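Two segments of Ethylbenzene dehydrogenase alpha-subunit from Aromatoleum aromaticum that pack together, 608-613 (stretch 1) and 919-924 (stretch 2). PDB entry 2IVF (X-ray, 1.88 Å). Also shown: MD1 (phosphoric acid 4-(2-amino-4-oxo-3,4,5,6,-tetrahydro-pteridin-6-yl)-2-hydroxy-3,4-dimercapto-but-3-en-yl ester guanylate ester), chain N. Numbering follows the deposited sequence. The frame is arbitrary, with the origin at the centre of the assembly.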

# COMPACT_ATOMS: atom_id res chain seq x y z
N GLN A 608 -17.14 3.88 -5.59
CA GLN A 608 -17.75 3.01 -4.63
C GLN A 608 -17.90 1.62 -5.23
O GLN A 608 -18.17 1.49 -6.43
CB GLN A 608 -19.10 3.57 -4.23
CG GLN A 608 -19.67 2.95 -2.96
CD GLN A 608 -20.84 1.98 -3.17
OE1 GLN A 608 -20.99 1.06 -2.35
NE2 GLN A 608 -21.68 2.19 -4.24
N ASN A 609 -17.77 0.60 -4.39
CA ASN A 609 -17.67 -0.79 -4.85
C ASN A 609 -18.37 -1.65 -3.80
O ASN A 609 -17.72 -2.23 -2.99
CB ASN A 609 -16.15 -1.09 -4.96
CG ASN A 609 -15.81 -2.44 -5.58
OD1 ASN A 609 -16.64 -3.13 -6.15
ND2 ASN A 609 -14.55 -2.80 -5.49
N PRO A 610 -19.72 -1.67 -3.78
CA PRO A 610 -20.46 -2.28 -2.66
C PRO A 610 -20.19 -3.76 -2.48
O PRO A 610 -20.30 -4.27 -1.36
CB PRO A 610 -21.94 -2.05 -3.02
CG PRO A 610 -21.99 -1.79 -4.48
CD PRO A 610 -20.63 -1.13 -4.80
N MET A 611 -19.86 -4.47 -3.56
CA MET A 611 -19.62 -5.89 -3.43
C MET A 611 -18.51 -6.23 -2.42
O MET A 611 -18.55 -7.31 -1.85
CB MET A 611 -19.32 -6.53 -4.76
CG MET A 611 -20.51 -6.52 -5.69
SD MET A 611 -21.96 -7.50 -5.12
CE MET A 611 -21.27 -9.13 -5.14
N ARG A 612 -17.52 -5.36 -2.22
CA ARG A 612 -16.59 -5.55 -1.07
C ARG A 612 -16.78 -4.55 0.09
O ARG A 612 -16.45 -4.85 1.25
CB ARG A 612 -15.12 -5.54 -1.50
CG ARG A 612 -14.69 -4.32 -2.28
CD ARG A 612 -13.31 -3.91 -1.91
NE ARG A 612 -13.24 -3.49 -0.52
CZ ARG A 612 -13.20 -2.23 -0.08
NH1 ARG A 612 -13.25 -1.19 -0.92
NH2 ARG A 612 -13.15 -1.99 1.23
N ARG A 613 -17.26 -3.35 -0.20
CA ARG A 613 -17.36 -2.31 0.80
C ARG A 613 -18.49 -2.59 1.79
O ARG A 613 -18.26 -2.51 3.00
CB ARG A 613 -17.62 -0.94 0.19
CG ARG A 613 -17.67 0.14 1.27
CD ARG A 613 -18.47 1.34 0.90
NE ARG A 613 -17.72 2.18 -0.05
CZ ARG A 613 -18.04 3.44 -0.31
NH1 ARG A 613 -19.08 4.00 0.29
NH2 ARG A 613 -17.33 4.17 -1.17
N TYR A 919 -6.75 -8.25 5.09
CA TYR A 919 -6.67 -6.88 4.59
C TYR A 919 -7.46 -6.93 3.32
O TYR A 919 -7.35 -7.93 2.61
CB TYR A 919 -5.22 -6.54 4.24
CG TYR A 919 -4.32 -6.59 5.44
CD1 TYR A 919 -4.33 -5.57 6.36
CD2 TYR A 919 -3.43 -7.65 5.63
CE1 TYR A 919 -3.49 -5.60 7.46
CE2 TYR A 919 -2.62 -7.69 6.74
CZ TYR A 919 -2.62 -6.65 7.61
OH TYR A 919 -1.84 -6.67 8.72
N PHE A 920 -8.32 -5.96 3.04
CA PHE A 920 -9.37 -6.26 2.07
C PHE A 920 -8.91 -6.43 0.65
O PHE A 920 -7.83 -5.96 0.26
CB PHE A 920 -10.56 -5.30 2.17
CG PHE A 920 -10.27 -3.88 1.82
CD1 PHE A 920 -10.05 -3.52 0.52
CD2 PHE A 920 -10.29 -2.89 2.79
CE1 PHE A 920 -9.83 -2.21 0.18
CE2 PHE A 920 -10.07 -1.56 2.45
CZ PHE A 920 -9.88 -1.22 1.16
N TRP A 921 -9.75 -7.12 -0.12
CA TRP A 921 -9.49 -7.44 -1.51
C TRP A 921 -10.77 -7.16 -2.29
O TRP A 921 -11.88 -7.12 -1.70
CB TRP A 921 -9.13 -8.93 -1.65
CG TRP A 921 -7.89 -9.27 -0.86
CD1 TRP A 921 -7.85 -9.82 0.38
CD2 TRP A 921 -6.54 -9.00 -1.24
NE1 TRP A 921 -6.53 -9.98 0.79
CE2 TRP A 921 -5.71 -9.49 -0.20
CE3 TRP A 921 -5.95 -8.49 -2.39
CZ2 TRP A 921 -4.32 -9.39 -0.24
CZ3 TRP A 921 -4.60 -8.40 -2.43
CH2 TRP A 921 -3.79 -8.83 -1.37
N ASP A 922 -10.65 -6.97 -3.60
CA ASP A 922 -11.85 -6.79 -4.39
C ASP A 922 -12.53 -8.12 -4.52
O ASP A 922 -11.87 -9.15 -4.55
CB ASP A 922 -11.51 -6.20 -5.76
CG ASP A 922 -12.67 -5.44 -6.39
OD1 ASP A 922 -13.85 -5.55 -5.94
OD2 ASP A 922 -12.35 -4.77 -7.41
N ALA A 923 -13.86 -8.11 -4.62
CA ALA A 923 -14.64 -9.35 -4.56
C ALA A 923 -14.35 -10.38 -5.67
O ALA A 923 -14.38 -11.58 -5.41
CB ALA A 923 -16.11 -9.06 -4.50
N HIS A 924 -14.04 -9.91 -6.88
CA HIS A 924 -13.79 -10.84 -7.99
C HIS A 924 -12.34 -11.36 -7.99
O HIS A 924 -11.86 -12.00 -8.97
CB HIS A 924 -14.24 -10.27 -9.34
CG HIS A 924 -13.64 -8.94 -9.70
ND1 HIS A 924 -12.84 -8.21 -8.85
CD2 HIS A 924 -13.76 -8.21 -10.83
CE1 HIS A 924 -12.48 -7.09 -9.45
NE2 HIS A 924 -13.02 -7.07 -10.65
PB MD1 N . -14.64 2.00 -1.97
O3B MD1 N . -13.32 1.48 -2.66
O1B MD1 N . -14.62 3.48 -2.04
O2B MD1 N . -15.83 1.19 -2.33
O3A MD1 N . -14.36 1.62 -0.45
C10 MD1 N . -13.70 2.51 0.47
C11 MD1 N . -13.50 1.66 1.72
O11 MD1 N . -12.34 0.83 1.38
C12 MD1 N . -13.13 2.53 2.89
S12 MD1 N . -12.60 4.15 2.68
C13 MD1 N . -13.14 2.04 4.17
S13 MD1 N . -12.69 2.98 5.50
C14 MD1 N . -13.59 0.67 4.49
N15 MD1 N . -12.66 -0.22 5.12
C16 MD1 N . -12.97 -1.54 5.33
C15 MD1 N . -12.06 -2.29 6.05
O14 MD1 N . -11.00 -1.79 6.51
N17 MD1 N . -12.37 -3.61 6.15
C17 MD1 N . -13.56 -4.13 5.63
N16 MD1 N . -13.77 -5.43 5.82
N18 MD1 N . -14.44 -3.35 4.98
C20 MD1 N . -14.16 -2.08 4.83
N8 MD1 N . -15.06 -1.28 4.22
C7 MD1 N . -14.86 0.11 3.92
PA MD1 N . -13.03 0.66 -4.01
O1A MD1 N . -11.62 1.00 -4.38
O2A MD1 N . -13.34 -0.77 -3.75
O5' MD1 N . -14.04 1.21 -5.10
C5' MD1 N . -13.78 2.53 -5.58
C4' MD1 N . -13.79 2.52 -7.06
O4' MD1 N . -13.36 3.83 -7.40
C1' MD1 N . -12.71 3.66 -8.67
N9 MD1 N . -11.83 4.78 -9.04
C4 MD1 N . -12.15 5.68 -9.96
N3 MD1 N . -13.29 5.80 -10.69
C2 MD1 N . -13.42 6.80 -11.56
N2 MD1 N . -14.56 6.94 -12.28
N1 MD1 N . -12.34 7.64 -11.75
C6 MD1 N . -11.16 7.57 -11.05
O6 MD1 N . -10.29 8.42 -11.24
C5 MD1 N . -11.06 6.55 -10.09
N7 MD1 N . -10.11 6.14 -9.26
C8 MD1 N . -10.60 5.07 -8.62
C2' MD1 N . -11.89 2.39 -8.51
O2' MD1 N . -11.58 1.74 -9.77
C3' MD1 N . -12.73 1.53 -7.56
O3' MD1 N . -13.38 0.43 -8.25

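A buried polar contact can be made secure when the side chains that form it are also anchored to a bound cofactor, and these two segments of ethylbenzene dehydrogenase illustrate the principle. More than 300 residues apart in sequence, they bury just 296 Å² between them, and Arg612 contributes the largest share.

The one hydrogen bond across the contact runs from Asn609 ND2 to Asp922 OD1, at 2.9 Å and with a favourable angle of 157°. An amide suits this place because its nitrogen has two protons to give: ND2 also donates to MD1 O2A, again at 2.9 Å, and so links a carboxylate to a phosphate. Asp922 OD1 is shared in turn, accepting a bond of 2.9 Å from the backbone Ala923 N, which fixes the carboxylate against its own chain.

Stacking supplies the second element. The guanidinium of Arg612 lies flat on the ring of Phe920, with the planes at 12° and Arg612 CZ 3.5 Å from the ring centroid, over the face. This cation-pi arrangement leaves the guanidinium edge free for hydrogen bonding within its own plane. Arg612 NH1 donates to MD1 O2A at 2.9 Å, and Arg612 NH2 to MD1 O11 at the same distance. A planar cation thus serves an aromatic face and the anionic cofactor at once.

Van der Waals packing completes the contact. The aliphatic part of Arg612 passes close to the second stretch, its CD lying 3.5 Å from the carbonyl oxygen Trp921 O, a close contact and not a hydrogen bond. Alongside, the apolar pair Met611 CB and Ala923 CB meets at 4.1 Å; the small alanine side chain accompanies a close backbone approach, Arg612 CA and Ala923 CA being 5.5 Å apart.

Arg613 makes no contact with the second stretch. Its NH2 instead donates to MD1 O1B at 2.9 Å, adding another tie between the helical segment and the cofactor.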